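PA4485 (Pseudomonas aeruginosa pa01, PDB 4AVR) is an RlpA-family protein with a double-psi beta-barrel domain that probably acts as a lytic transglycosylase preferring peptidoglycan glycan strands that lack stem peptides. Local coordinates at the interface of chains A and B. Residues are numbered along the deposited sequence; one frame, centred on the assembly and turned at random. Chains: chain A/B, PA4485.

The interface of chains A and B. Residues chain A 8-9, 73, 82; chain B 8, 82-83.
A:Ile82 and B:Ile82 meet through their branch methyls at the apolar centre of this patch, CG2 of one 3.9 Å from CG2 of the other, the two side chains running antiparallel past one another. In both copies CG1 lies beside the backbone N (chi1 -69° in A, -64° in B), which leaves CG2 anti to that N and turned toward the partner chain. The longer branch serves its own subunit as well: CD1 of each isoleucine rests over one face of the Tyr8 ring of the same chain, displaced toward the rim. B:Ile82 CD1 also reaches across, 4.0 Å from the phenol oxygen OH of A:Tyr8, the two side chains roughly perpendicular. Each tyrosine hydroxyl bonds to the isoleucine carbonyl of its own chain, A:Tyr8 OH to A:Ile82 O at 2.8 Å and B:Tyr8 OH to B:Ile82 O at 2.7 Å. Each hydroxyl approaches a lone pair of the carbonyl oxygen, within the carbonyl plane, tying the loop that carries Ile82 to the end of the first strand. Farther out, A:Arg73 lays its aliphatic stem against chain B, with CG 4.0 Å from B:Tyr8 OH and CD 3.8 Å from B:Ile82 O. Bends at chi2 (-118°) and chi3 carry its guanidinium to the rim. There NE and NH2 both hold water 1, each at 3.0 Å, and the water passes the link to the backbone O of B:Arg83 at 2.9 Å. B:Arg83 is poorly ordered, so this outer link is less certain than the core. The interface is two-fold between identical chains and may reflect crystal packing. In the fold, the patch joins the end of strand 2-8, the start of helix 73-79 and the loop after that helix, on the surface of the double-psi beta-barrel.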
# COMPACT_ATOMS: atom_id res chain seq x y z
N TYR A 8 -0.03 4.77 3.69
CA TYR A 8 -0.13 5.01 2.25
C TYR A 8 -0.69 3.81 1.52
O TYR A 8 -0.56 2.66 1.95
CB TYR A 8 1.17 5.52 1.64
CG TYR A 8 2.35 4.57 1.55
CD1 TYR A 8 2.55 3.77 0.44
CD2 TYR A 8 3.32 4.57 2.55
CE1 TYR A 8 3.69 2.97 0.33
CE2 TYR A 8 4.46 3.80 2.46
CZ TYR A 8 4.63 3.00 1.36
OH TYR A 8 5.78 2.24 1.24
N TYR A 9 -1.36 4.10 0.42
CA TYR A 9 -1.98 3.07 -0.41
C TYR A 9 -0.94 2.18 -1.09
O TYR A 9 0.08 2.65 -1.59
CB TYR A 9 -2.76 3.71 -1.55
CG TYR A 9 -4.07 4.40 -1.25
CD1 TYR A 9 -4.11 5.61 -0.59
CD2 TYR A 9 -5.28 3.87 -1.70
CE1 TYR A 9 -5.30 6.28 -0.38
CE2 TYR A 9 -6.47 4.54 -1.51
CZ TYR A 9 -6.48 5.75 -0.85
OH TYR A 9 -7.65 6.44 -0.66
N ARG A 73 1.04 7.28 -2.90
CA ARG A 73 2.47 7.01 -2.91
C ARG A 73 3.30 8.28 -3.05
O ARG A 73 4.29 8.47 -2.34
CB ARG A 73 2.82 6.03 -4.03
CG ARG A 73 4.24 5.47 -3.90
CD ARG A 73 5.17 5.77 -5.02
NE ARG A 73 4.58 5.91 -6.29
CZ ARG A 73 4.59 6.93 -7.14
NH1 ARG A 73 5.22 8.11 -6.99
NH2 ARG A 73 3.89 6.69 -8.21
N ILE A 82 8.01 6.40 3.05
CA ILE A 82 7.95 5.18 2.23
C ILE A 82 8.50 3.97 2.99
O ILE A 82 7.87 2.91 2.99
CB ILE A 82 8.68 5.38 0.89
CG1 ILE A 82 7.89 6.36 0.01
CG2 ILE A 82 8.90 4.05 0.17
CD1 ILE A 82 6.58 5.81 -0.53
N TYR B 8 1.48 -4.51 -5.03
CA TYR B 8 1.74 -4.60 -3.59
C TYR B 8 0.66 -3.91 -2.75
O TYR B 8 -0.02 -2.98 -3.20
CB TYR B 8 3.12 -4.04 -3.20
CG TYR B 8 3.35 -2.56 -3.46
CD1 TYR B 8 3.02 -1.60 -2.51
CD2 TYR B 8 3.94 -2.11 -4.64
CE1 TYR B 8 3.25 -0.25 -2.73
CE2 TYR B 8 4.18 -0.77 -4.87
CZ TYR B 8 3.83 0.16 -3.91
OH TYR B 8 4.06 1.50 -4.12
N ILE B 82 8.42 -0.20 -5.34
CA ILE B 82 7.50 0.77 -4.74
C ILE B 82 7.11 1.87 -5.73
O ILE B 82 5.94 2.18 -5.89
CB ILE B 82 8.09 1.38 -3.44
CG1 ILE B 82 8.26 0.32 -2.36
CG2 ILE B 82 7.22 2.53 -2.95
CD1 ILE B 82 6.99 -0.12 -1.72
N ARG B 83 8.09 2.44 -6.42
CA ARG B 83 7.81 3.50 -7.36
C ARG B 83 7.14 3.00 -8.62
O ARG B 83 6.18 3.61 -9.11
CB ARG B 83 9.10 4.25 -7.71
CG ARG B 83 8.98 5.33 -8.79
CD ARG B 83 9.29 6.68 -8.17
NE ARG B 83 9.11 7.82 -9.06
CZ ARG B 83 9.21 9.08 -8.65
NH1 ARG B 83 9.48 9.35 -7.38
NH2 ARG B 83 9.03 10.08 -9.50
O HOH W 1 3.53 3.69 -8.03